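Local atomic coordinates of purine nucleoside phosphorylase (Thermus thermophilus, PDB entry 1ODK), a protein that probably catalyses the phosphorolysis of purine nucleosides, releasing the free base and ribose 1-phosphate, as a hexamer of nucleoside phosphorylase-fold subunits. Residues G66-A71 / D113-Q118; L85-T90 / A177-A182; A91-S96 / L200-R205; I104-A109 / G151-E156; R123-V128 / L185-R190. All coordinates share one frame; numbering follows the deposited sequence.

Contact 1: G66-A71 / D113-Q118; sequences GTPSAA and DGTTRQ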
# COMPACT_ATOMS: atom_id res chain seq x y z
N GLY B 66 -2.09 -4.82 23.46
CA GLY B 66 -2.20 -4.17 22.17
C GLY B 66 -1.82 -2.71 22.16
O GLY B 66 -2.01 -2.00 23.15
N THR B 67 -1.28 -2.24 21.03
CA THR B 67 -0.88 -0.84 20.91
C THR B 67 -2.03 0.16 21.04
O THR B 67 -1.81 1.28 21.49
CB THR B 67 -0.12 -0.58 19.58
OG1 THR B 67 -0.87 -1.10 18.47
CG2 THR B 67 1.25 -1.25 19.61
N PRO B 68 -3.26 -0.23 20.65
CA PRO B 68 -4.33 0.77 20.80
C PRO B 68 -4.56 1.08 22.29
O PRO B 68 -4.77 2.24 22.67
CB PRO B 68 -5.54 0.08 20.17
CG PRO B 68 -4.93 -0.82 19.13
CD PRO B 68 -3.73 -1.39 19.88
N SER B 69 -4.53 0.04 23.11
CA SER B 69 -4.73 0.20 24.54
C SER B 69 -3.52 0.89 25.17
O SER B 69 -3.67 1.80 25.98
CB SER B 69 -4.95 -1.17 25.21
OG SER B 69 -5.29 -1.03 26.58
N ALA B 70 -2.33 0.46 24.79
CA ALA B 70 -1.11 1.04 25.34
C ALA B 70 -0.96 2.51 24.95
O ALA B 70 -0.49 3.32 25.75
CB ALA B 70 0.12 0.25 24.88
N ALA B 71 -1.37 2.86 23.73
CA ALA B 71 -1.25 4.24 23.27
C ALA B 71 -2.15 5.15 24.08
O ALA B 71 -1.74 6.26 24.44
CB ALA B 71 -1.60 4.34 21.77
N ASP B 113 1.87 -3.09 13.66
CA ASP B 113 0.59 -2.68 14.24
C ASP B 113 -0.06 -1.49 13.54
O ASP B 113 0.61 -0.66 12.92
CB ASP B 113 0.81 -2.32 15.71
CG ASP B 113 1.58 -1.03 15.87
OD1 ASP B 113 1.01 -0.08 16.45
OD2 ASP B 113 2.74 -0.96 15.41
N GLY B 114 -1.38 -1.38 13.67
CA GLY B 114 -2.11 -0.30 13.04
C GLY B 114 -2.14 1.02 13.81
O GLY B 114 -2.51 2.05 13.26
N THR B 115 -1.77 0.99 15.08
CA THR B 115 -1.77 2.21 15.87
C THR B 115 -0.64 3.13 15.40
O THR B 115 -0.86 4.32 15.17
CB THR B 115 -1.61 1.92 17.38
OG1 THR B 115 -2.70 1.09 17.81
CG2 THR B 115 -1.62 3.21 18.19
N THR B 116 0.57 2.59 15.26
CA THR B 116 1.66 3.44 14.79
C THR B 116 1.32 3.88 13.37
O THR B 116 1.56 5.04 13.00
CB THR B 116 3.00 2.68 14.79
OG1 THR B 116 2.90 1.53 13.94
CG2 THR B 116 3.37 2.24 16.21
N ARG B 117 0.75 2.97 12.60
CA ARG B 117 0.37 3.26 11.22
C ARG B 117 -0.58 4.45 11.13
O ARG B 117 -0.43 5.31 10.27
CB ARG B 117 -0.28 2.03 10.57
CG ARG B 117 -0.65 2.23 9.10
CD ARG B 117 -1.45 1.05 8.58
NE ARG B 117 -1.97 1.29 7.24
CZ ARG B 117 -1.21 1.32 6.15
NH1 ARG B 117 0.10 1.13 6.24
NH2 ARG B 117 -1.76 1.56 4.97
N GLN B 118 -1.57 4.48 12.02
CA GLN B 118 -2.53 5.59 12.02
C GLN B 118 -1.84 6.91 12.38
O GLN B 118 -2.04 7.92 11.71
CB GLN B 118 -3.67 5.31 13.01
CG GLN B 118 -4.88 6.21 12.79
CD GLN B 118 -6.03 5.89 13.74
OE1 GLN B 118 -6.29 4.72 14.05
NE2 GLN B 118 -6.73 6.92 14.18
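Two helix starts meet here: Asp113 is the N-cap of helix 114-120, and its carboxylate also reaches across to the first turn of helix 67-79. The helix axes are inclined at 60°, and Pro68 and Thr115 are the nearest backbone pair. Asp113 CG stands between the backbone N and the carbonyl carbon (chi1 71°), which folds OD1 back over the helix end. There OD1 accepts the capping bond from Thr116 N at 3.0 Å and a second bond from Thr67 OG1 at 2.9 Å, both from above the carboxylate plane. OD2 takes Thr116 OG1 at 2.9 Å and is also bonded by Ser183 OG, so four donors grip the group and fix its rotation. An alanine here would remove the capping oxygen and the acceptor of Thr67, and would probably loosen the helix start and its tie to helix 67-79. In this helix-on-helix packing of the phosphorylase fold, Thr115 is the other bridging side chain. Its OG1 is wedged beside the proline ring, 3.2 Å from Pro68 CG, while CG2 turns anti to the backbone N and meets Ala71 CB at 3.8 Å. Asp157 of the second subunit packs against both Pro68 and Thr115.

Contact 2: L85-T90 / A177-A182; sequences LVRVGT and AFEMEA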
# COMPACT_ATOMS: atom_id res chain seq x y z
N LEU B 85 9.16 6.25 30.81
CA LEU B 85 8.25 5.11 30.81
C LEU B 85 8.90 3.85 30.26
O LEU B 85 9.33 3.82 29.10
CB LEU B 85 7.00 5.44 29.99
CG LEU B 85 6.25 6.71 30.39
CD1 LEU B 85 6.96 7.92 29.78
CD2 LEU B 85 4.81 6.67 29.90
N VAL B 86 8.95 2.81 31.08
CA VAL B 86 9.56 1.56 30.68
C VAL B 86 8.56 0.41 30.66
O VAL B 86 8.02 0.02 31.69
CB VAL B 86 10.75 1.19 31.60
CG1 VAL B 86 11.33 -0.17 31.22
CG2 VAL B 86 11.83 2.27 31.50
N ARG B 87 8.32 -0.13 29.47
CA ARG B 87 7.42 -1.26 29.34
C ARG B 87 8.12 -2.51 29.87
O ARG B 87 9.30 -2.73 29.61
CB ARG B 87 7.03 -1.49 27.87
CG ARG B 87 6.39 -2.87 27.61
CD ARG B 87 5.78 -2.98 26.22
NE ARG B 87 5.66 -4.37 25.77
CZ ARG B 87 4.89 -5.29 26.35
NH1 ARG B 87 4.15 -4.98 27.41
NH2 ARG B 87 4.88 -6.53 25.87
N VAL B 88 7.38 -3.29 30.65
CA VAL B 88 7.89 -4.55 31.17
C VAL B 88 6.80 -5.54 30.83
O VAL B 88 5.66 -5.40 31.25
CB VAL B 88 8.12 -4.51 32.70
CG1 VAL B 88 9.32 -3.64 33.03
CG2 VAL B 88 6.87 -4.00 33.42
N GLY B 89 7.15 -6.54 30.03
CA GLY B 89 6.14 -7.51 29.65
C GLY B 89 6.72 -8.82 29.19
O GLY B 89 7.90 -9.11 29.40
N THR B 90 5.86 -9.62 28.55
CA THR B 90 6.25 -10.93 28.05
C THR B 90 6.30 -10.91 26.53
O THR B 90 5.73 -10.02 25.89
CB THR B 90 5.24 -11.99 28.49
OG1 THR B 90 3.92 -11.54 28.15
CG2 THR B 90 5.34 -12.22 29.99
N ALA B 177 11.71 -11.72 19.06
CA ALA B 177 10.44 -12.18 19.61
C ALA B 177 9.32 -11.22 19.23
O ALA B 177 9.58 -10.12 18.72
CB ALA B 177 10.54 -12.27 21.14
N PHE B 178 8.08 -11.64 19.49
CA PHE B 178 6.90 -10.84 19.19
C PHE B 178 6.18 -10.41 20.47
O PHE B 178 6.05 -11.19 21.41
CB PHE B 178 5.90 -11.63 18.34
CG PHE B 178 6.34 -11.84 16.92
CD1 PHE B 178 7.38 -12.72 16.63
CD2 PHE B 178 5.71 -11.17 15.88
CE1 PHE B 178 7.79 -12.92 15.31
CE2 PHE B 178 6.12 -11.36 14.56
CZ PHE B 178 7.16 -12.23 14.28
N GLU B 179 5.72 -9.17 20.49
CA GLU B 179 4.96 -8.66 21.62
C GLU B 179 3.91 -7.73 21.01
O GLU B 179 3.75 -7.73 19.78
CB GLU B 179 5.86 -7.98 22.66
CG GLU B 179 6.87 -7.00 22.10
CD GLU B 179 6.25 -5.65 21.85
OE1 GLU B 179 5.84 -4.99 22.82
OE2 GLU B 179 6.19 -5.25 20.67
N MET B 180 3.20 -6.94 21.80
CA MET B 180 2.14 -6.12 21.21
C MET B 180 2.02 -4.69 21.71
O MET B 180 0.92 -4.13 21.70
CB MET B 180 0.79 -6.84 21.43
CG MET B 180 0.75 -8.28 20.91
SD MET B 180 -0.75 -9.18 21.42
CE MET B 180 -1.99 -8.29 20.48
N GLU B 181 3.12 -4.08 22.13
CA GLU B 181 3.01 -2.72 22.66
C GLU B 181 4.17 -1.77 22.37
O GLU B 181 3.98 -0.56 22.22
CB GLU B 181 2.82 -2.77 24.18
CG GLU B 181 1.50 -3.39 24.65
CD GLU B 181 1.48 -4.91 24.65
OE1 GLU B 181 0.38 -5.47 24.85
OE2 GLU B 181 2.54 -5.55 24.46
N ALA B 182 5.38 -2.32 22.28
CA ALA B 182 6.59 -1.53 22.09
C ALA B 182 6.61 -0.46 21.00
O ALA B 182 6.99 0.68 21.25
CB ALA B 182 7.78 -2.47 21.91
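Charge dominates this contact: one arginine of strand 84-93 meets two glutamates, Glu179 at the end of strand 175-179 and Glu181 in the turn that follows. Arg87, its chain extended from CG to NE with CG anti to the backbone N, gives NE to Glu179 OE1 in a bent, salt-bridged hydrogen bond of 3.0 Å. The oxygen uses its anti lone pair. Glu181 pairs differently, since its OE2 hangs over one guanidinium face, 2.9 Å from Arg87 NH2, with no N-H aimed at it. The attraction there is purely between charges.

Backbone N-H groups complete the network. Glu179 OE1 also accepts from Ala182 N at 2.8 Å on its syn lone pair and from Glu181 N at 3.0 Å from above the carboxylate plane, so three donors hold one oxygen and pin the turn. Three bonds and an adjacent cation would be expected to favour the ionised carboxylate. A leucine here would take away the positive charge beside two buried carboxylates and would probably loosen this turn.

Packing adds Arg87 CD on Glu181 CB at 3.6 Å, while Gly89 lies over the other guanidinium face.

The remaining carboxylate oxygens tie the site outward, Glu179 OE2 to Ser155 OG of strand 152-156 and Glu181 OE1 to Gly66 N just before helix 67-79, while Leu200 of strand 195-205 packs against both Arg87 and Glu179.

Contact 3: A91-S96 / L200-R205; sequences AGAASS and LAVSNR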
# COMPACT_ATOMS: atom_id res chain seq x y z
N ALA B 91 7.00 -11.88 25.96
CA ALA B 91 7.13 -11.96 24.51
C ALA B 91 7.29 -13.41 24.07
O ALA B 91 7.79 -14.25 24.82
CB ALA B 91 8.33 -11.14 24.05
N GLY B 92 6.84 -13.69 22.85
CA GLY B 92 6.95 -15.02 22.29
C GLY B 92 8.17 -15.08 21.40
O GLY B 92 8.26 -14.33 20.42
N ALA B 93 9.12 -15.95 21.74
CA ALA B 93 10.34 -16.08 20.96
C ALA B 93 10.06 -16.46 19.51
O ALA B 93 9.25 -17.34 19.24
CB ALA B 93 11.26 -17.11 21.61
N ALA B 94 10.74 -15.78 18.59
CA ALA B 94 10.59 -16.06 17.17
C ALA B 94 11.69 -17.03 16.76
O ALA B 94 11.55 -17.77 15.79
CB ALA B 94 10.71 -14.76 16.36
N SER B 95 12.79 -17.01 17.51
CA SER B 95 13.93 -17.88 17.25
C SER B 95 13.97 -19.03 18.24
O SER B 95 13.36 -18.97 19.31
CB SER B 95 15.24 -17.08 17.38
OG SER B 95 15.12 -15.79 16.81
N SER B 96 14.70 -20.08 17.89
CA SER B 96 14.83 -21.24 18.76
C SER B 96 15.96 -20.96 19.75
O SER B 96 16.12 -21.65 20.75
CB SER B 96 15.17 -22.48 17.94
OG SER B 96 16.39 -22.31 17.24
N LEU B 200 11.70 -7.21 27.98
CA LEU B 200 10.73 -8.29 27.99
C LEU B 200 11.30 -9.59 28.50
O LEU B 200 12.51 -9.82 28.45
CB LEU B 200 10.20 -8.53 26.57
CG LEU B 200 9.62 -7.34 25.80
CD1 LEU B 200 9.36 -7.75 24.36
CD2 LEU B 200 8.33 -6.86 26.47
N ALA B 201 10.42 -10.45 28.97
CA ALA B 201 10.80 -11.78 29.44
C ALA B 201 10.12 -12.75 28.48
O ALA B 201 8.91 -12.65 28.26
CB ALA B 201 10.30 -12.00 30.87
N VAL B 202 10.89 -13.66 27.90
CA VAL B 202 10.32 -14.64 26.98
C VAL B 202 9.41 -15.59 27.76
O VAL B 202 9.85 -16.24 28.71
CB VAL B 202 11.43 -15.46 26.28
CG1 VAL B 202 10.81 -16.51 25.37
CG2 VAL B 202 12.32 -14.54 25.48
N SER B 203 8.15 -15.67 27.36
CA SER B 203 7.19 -16.53 28.05
C SER B 203 6.84 -17.78 27.26
O SER B 203 6.16 -18.68 27.77
CB SER B 203 5.90 -15.75 28.33
OG SER B 203 5.33 -15.28 27.12
N ASN B 204 7.31 -17.85 26.02
CA ASN B 204 7.02 -19.00 25.17
C ASN B 204 7.62 -18.80 23.78
O ASN B 204 8.25 -17.79 23.51
CB ASN B 204 5.50 -19.15 24.99
CG ASN B 204 4.89 -17.96 24.29
OD1 ASN B 204 4.80 -16.86 24.85
ND2 ASN B 204 4.46 -18.16 23.04
N ARG B 205 7.39 -19.79 22.92
CA ARG B 205 7.85 -19.75 21.54
C ARG B 205 6.61 -19.69 20.67
O ARG B 205 5.61 -20.35 20.97
CB ARG B 205 8.68 -20.99 21.21
CG ARG B 205 10.08 -20.95 21.79
CD ARG B 205 10.55 -22.32 22.22
NE ARG B 205 11.91 -22.28 22.75
CZ ARG B 205 12.41 -23.17 23.60
NH1 ARG B 205 11.64 -24.17 24.03
NH2 ARG B 205 13.66 -23.07 24.02
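Strands 84-93 and 195-205 run parallel here, their short segments crossing at -44°, joined by three backbone hydrogen bonds. Ala91 is gripped at both ends of its residue: its N donates to Ala201 O at 3.1 Å, arriving above that carbonyl plane, and its O receives Ser203 N at 2.9 Å in the plane. The third bond, Ala93 N to Asn204 O, is the shortest at 2.7 Å. Ala91 pairs with Val202 but Ala93 with Arg205, so the second strand fits one more residue into the same span than the first, as in a beta bulge. Ser203 and Asn204 occupy it.

The side chains of Ala91, Ala93, Val202 and Arg205 share one face. Ala91 CB touches Leu200 CD1 at 3.6 Å. Val202 CG1, anti to the backbone N (chi1 178°), points along the strand and reaches Ala93 CB at 3.8 Å. The aliphatic start of Arg205 meets the same methyl at about a right angle to this, with CG 4.0 Å from Ala93 CB. This pair belongs to the central mixed sheet of the phosphorylase fold, where strand 175-179 lies along the other edge of strand 84-93 and Ala177 packs on Ala91. On the Asn204 face, the amide is folded across Gly92, OD1 standing 3.8 Å from Gly92 CA, where a glycine leaves it room. Ser203 OG donates to Asn204 OD1 at 2.8 Å in the plane of that carbonyl, and Asn204 ND2 makes a weak bond to Arg205 O. Helix 214-233 backs Ser203 through Leu217.

Contact 4: I104-A109 / G151-E156; sequences IVAQGA and GLVASE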
# COMPACT_ATOMS: atom_id res chain seq x y z
N ILE B 104 14.92 -9.69 27.12
CA ILE B 104 15.24 -9.02 25.87
C ILE B 104 15.15 -7.52 26.08
O ILE B 104 14.10 -7.01 26.50
CB ILE B 104 14.25 -9.38 24.74
CG1 ILE B 104 14.36 -10.86 24.38
CG2 ILE B 104 14.53 -8.52 23.52
CD1 ILE B 104 13.29 -11.33 23.39
N VAL B 105 16.25 -6.81 25.85
CA VAL B 105 16.23 -5.35 25.96
C VAL B 105 15.94 -4.91 24.54
O VAL B 105 16.77 -5.10 23.64
CB VAL B 105 17.59 -4.77 26.40
CG1 VAL B 105 17.51 -3.25 26.40
CG2 VAL B 105 17.94 -5.28 27.79
N ALA B 106 14.77 -4.33 24.33
CA ALA B 106 14.34 -3.91 23.00
C ALA B 106 15.12 -2.75 22.40
O ALA B 106 14.97 -1.60 22.83
CB ALA B 106 12.85 -3.60 23.01
N GLN B 107 15.93 -3.04 21.39
CA GLN B 107 16.71 -2.02 20.72
C GLN B 107 15.80 -1.26 19.75
O GLN B 107 16.04 -0.09 19.43
CB GLN B 107 17.87 -2.66 19.96
CG GLN B 107 18.56 -1.73 18.97
CD GLN B 107 19.69 -2.41 18.21
OE1 GLN B 107 19.61 -3.60 17.91
NE2 GLN B 107 20.73 -1.65 17.89
N GLY B 108 14.75 -1.93 19.31
CA GLY B 108 13.80 -1.32 18.40
C GLY B 108 12.60 -2.24 18.26
O GLY B 108 12.63 -3.37 18.75
N ALA B 109 11.55 -1.77 17.61
CA ALA B 109 10.36 -2.60 17.43
C ALA B 109 9.80 -2.49 16.02
O ALA B 109 9.43 -1.40 15.58
CB ALA B 109 9.29 -2.19 18.44
N GLY B 151 18.18 -6.53 21.11
CA GLY B 151 17.84 -6.46 19.70
C GLY B 151 16.40 -6.11 19.39
O GLY B 151 15.69 -5.50 20.20
N LEU B 152 15.97 -6.50 18.20
CA LEU B 152 14.63 -6.20 17.73
C LEU B 152 13.52 -7.13 18.20
O LEU B 152 13.72 -8.33 18.39
CB LEU B 152 14.59 -6.22 16.20
CG LEU B 152 15.33 -5.15 15.41
CD1 LEU B 152 15.23 -5.49 13.92
CD2 LEU B 152 14.73 -3.78 15.70
N VAL B 153 12.35 -6.53 18.39
CA VAL B 153 11.15 -7.29 18.71
C VAL B 153 10.21 -6.80 17.63
O VAL B 153 10.52 -5.85 16.91
CB VAL B 153 10.55 -6.94 20.12
CG1 VAL B 153 11.51 -7.37 21.22
CG2 VAL B 153 10.22 -5.45 20.21
N ALA B 154 9.08 -7.47 17.47
CA ALA B 154 8.09 -7.04 16.49
C ALA B 154 6.80 -6.84 17.26
O ALA B 154 6.39 -7.73 18.01
CB ALA B 154 7.91 -8.12 15.40
N SER B 155 6.19 -5.67 17.11
CA SER B 155 4.93 -5.37 17.78
C SER B 155 3.81 -5.66 16.77
O SER B 155 3.70 -5.01 15.73
CB SER B 155 4.88 -3.89 18.19
OG SER B 155 5.95 -3.55 19.06
N GLU B 156 2.98 -6.65 17.09
CA GLU B 156 1.89 -7.04 16.19
C GLU B 156 0.51 -6.79 16.79
O GLU B 156 0.38 -6.55 17.99
CB GLU B 156 2.03 -8.52 15.83
CG GLU B 156 1.96 -9.41 17.05
CD GLU B 156 2.00 -10.87 16.69
OE1 GLU B 156 2.04 -11.70 17.62
OE2 GLU B 156 1.97 -11.19 15.49
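Backbone hydrogen bonds carry the pairing on both sides of a bend. Before it, Gly151 N donates to Val105 O at 3.2 Å in the carbonyl plane, and Gln107 N returns a short bond to Gly151 O at 2.7 Å from above that plane. Beyond it, Val153 N reaches Gly108 O at 3.2 Å. The chain turns its corner at Gln107 on one strand and at Gly151 on the other, so the two bend together. CA-H...O contacts reinforce the match, the shorter from Ala109 CA to Val153 O at 3.3 Å.

Apolar contact centres on Val153, whose methyls fork: CG1, anti to the carbonyl carbon, meets Ile104 CG2 at 4.0 Å, while CG2 turns to Ala109 CB at 3.8 Å. Leu152 points to the reverse face and curls CD2 against the Gly108 backbone, 3.7 Å from its C, where a side chain on Gly108 would be crowded.

The polar side chains have their partners outside the two segments. Ser155 OG, 3.7 Å from Ala109 CB, is bonded to Glu179 and to Ser183 N, and the Gln107 amide to Pro129 O and Arg190 of the third subunit.

Strands 108-112 and 152-156 are parallel neighbours joined by a connection that carries helices 114-120 and 131-144, the beta-alpha-beta arrangement typical of this alpha/beta fold.

Contact 5: R123-V128 / L185-R190; sequences RPYAPV and LFLLGR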
# COMPACT_ATOMS: atom_id res chain seq x y z
N ARG B 123 3.12 6.07 6.84
CA ARG B 123 4.51 6.29 6.45
C ARG B 123 5.48 5.35 7.17
O ARG B 123 5.21 4.86 8.26
CB ARG B 123 4.89 7.74 6.71
CG ARG B 123 4.13 8.70 5.81
CD ARG B 123 4.29 10.15 6.18
NE ARG B 123 3.60 11.00 5.22
CZ ARG B 123 2.73 11.96 5.54
NH1 ARG B 123 2.44 12.20 6.81
NH2 ARG B 123 2.15 12.68 4.58
N PRO B 124 6.64 5.08 6.54
CA PRO B 124 7.64 4.19 7.14
C PRO B 124 8.19 4.81 8.42
O PRO B 124 8.12 6.03 8.61
CB PRO B 124 8.72 4.08 6.05
CG PRO B 124 7.97 4.38 4.78
CD PRO B 124 7.06 5.51 5.19
N TYR B 125 8.75 3.98 9.29
CA TYR B 125 9.30 4.47 10.55
C TYR B 125 10.13 3.38 11.23
O TYR B 125 9.97 2.20 10.93
CB TYR B 125 8.16 4.90 11.49
CG TYR B 125 8.62 5.66 12.72
CD1 TYR B 125 9.22 6.92 12.60
CD2 TYR B 125 8.45 5.13 14.00
CE1 TYR B 125 9.63 7.64 13.73
CE2 TYR B 125 8.86 5.84 15.13
CZ TYR B 125 9.44 7.09 14.99
OH TYR B 125 9.80 7.82 16.11
N ALA B 126 11.01 3.79 12.13
CA ALA B 126 11.85 2.86 12.87
C ALA B 126 11.64 3.13 14.36
O ALA B 126 12.35 3.93 14.96
CB ALA B 126 13.32 3.07 12.50
N PRO B 127 10.63 2.48 14.97
CA PRO B 127 10.36 2.69 16.40
C PRO B 127 11.56 2.27 17.24
O PRO B 127 11.98 1.12 17.19
CB PRO B 127 9.15 1.78 16.66
CG PRO B 127 8.47 1.71 15.30
CD PRO B 127 9.65 1.57 14.36
N VAL B 128 12.10 3.22 18.00
CA VAL B 128 13.24 2.95 18.87
C VAL B 128 13.04 3.61 20.23
O VAL B 128 12.37 4.63 20.35
CB VAL B 128 14.58 3.45 18.26
CG1 VAL B 128 14.95 2.62 17.04
CG2 VAL B 128 14.46 4.92 17.88
N LEU B 185 4.70 2.73 22.00
CA LEU B 185 5.36 3.42 23.11
C LEU B 185 6.55 4.20 22.58
O LEU B 185 6.73 5.38 22.89
CB LEU B 185 5.84 2.40 24.15
CG LEU B 185 6.68 2.92 25.31
CD1 LEU B 185 5.85 3.85 26.20
CD2 LEU B 185 7.21 1.73 26.11
N PHE B 186 7.37 3.54 21.76
CA PHE B 186 8.56 4.17 21.19
C PHE B 186 8.19 5.38 20.35
O PHE B 186 8.79 6.44 20.48
CB PHE B 186 9.35 3.15 20.35
CG PHE B 186 10.02 2.06 21.17
CD1 PHE B 186 10.58 0.95 20.54
CD2 PHE B 186 10.10 2.15 22.56
CE1 PHE B 186 11.21 -0.05 21.28
CE2 PHE B 186 10.72 1.16 23.31
CZ PHE B 186 11.28 0.06 22.67
N LEU B 187 7.19 5.21 19.48
CA LEU B 187 6.74 6.31 18.63
C LEU B 187 6.26 7.48 19.47
O LEU B 187 6.67 8.63 19.26
CB LEU B 187 5.59 5.84 17.72
CG LEU B 187 4.93 6.93 16.87
CD1 LEU B 187 5.97 7.51 15.92
CD2 LEU B 187 3.75 6.36 16.10
N LEU B 188 5.40 7.20 20.44
CA LEU B 188 4.87 8.25 21.30
C LEU B 188 5.97 8.92 22.12
O LEU B 188 5.87 10.10 22.45
CB LEU B 188 3.77 7.70 22.21
CG LEU B 188 2.47 7.40 21.45
CD1 LEU B 188 1.47 6.73 22.37
CD2 LEU B 188 1.90 8.71 20.89
N GLY B 189 7.01 8.17 22.46
CA GLY B 189 8.10 8.74 23.22
C GLY B 189 8.72 9.89 22.43
O GLY B 189 8.98 10.98 22.96
N ARG B 190 8.94 9.66 21.14
CA ARG B 190 9.51 10.71 20.29
C ARG B 190 8.51 11.83 20.01
O ARG B 190 8.85 13.01 20.10
CB ARG B 190 10.02 10.11 18.97
CG ARG B 190 11.28 9.25 19.10
CD ARG B 190 12.41 10.04 19.77
NE ARG B 190 13.74 9.64 19.32
CZ ARG B 190 14.36 8.53 19.70
NH1 ARG B 190 13.78 7.69 20.55
NH2 ARG B 190 15.57 8.25 19.22
O HOH W 1 10.87 5.83 17.87
O HOH W 2 11.19 6.70 21.57
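In the phosphorylase-family alpha/beta fold, the loop between helices 114-120 and 131-144 lies across helix 182-192, and both take part in the interface with the third subunit. Phe186 is the first helix residue to meet the loop. Its CG, anti to the carbonyl carbon, turns the ring so that one face lies under the Val128 carbonyl group, with Val128 C 3.5 Å from Phe186 CG and offset toward the rim. Its CB rests against Pro127 CB at 3.9 Å, so the loop backbone rides along the side of the phenylalanine. Ala198 of strand 195-205 and Ala109 of strand 108-112 also pack against Phe186.

Leu187, next along, points CD1 over the face of Tyr125 in a CH-pi contact, the methyl 3.9 Å from the ring centroid and 30° off the normal. The tyrosine reaches it with CG anti to the backbone N, and its OH is bonded to Tyr173 O of the third subunit. A water joins the same hydroxyl to the loop backbone, donating to Tyr125 OH at 2.9 Å and accepting from Val128 N.

One turn after Phe186, Arg190 has CG anti to the carbonyl carbon, 3.6 Å from Tyr125 OH, with the ring and guanidinium planes nearly perpendicular; the bends at chi2 and chi3 then fold the guanidinium back beside Val128 CG2, and its NH2 is bonded to Gln107 OE1 of the third subunit. A second water fills the corner: it donates to Val128 O at 2.7 Å and to Phe186 O at 2.6 Å, and accepts from Arg190 NH1 at 3.0 Å.

In the fold
Contacts 2, 3 and 4 share the central mixed sheet: contacts 2 and 3 both use strand 84-93, and strands 175-179 and 195-205 lead on to contact 4, about 8 Å from contact 2 between centres. Contacts 1 and 5 lie on the same side of the chain's centre, about 11 Å apart between centres, and meet where Leu188 touches Ala71. Contacts 3 and 5, about 22 Å apart between centres, do not touch. Along the chain contact 4 is nested inside contacts 2 and 3, whereas contact 1 closes before contact 5 opens. Contacts 1 and 2 touch the second subunit, contact 5 the third, and contact 4 both, so this sheet-and-helix core also serves the hexamer interfaces.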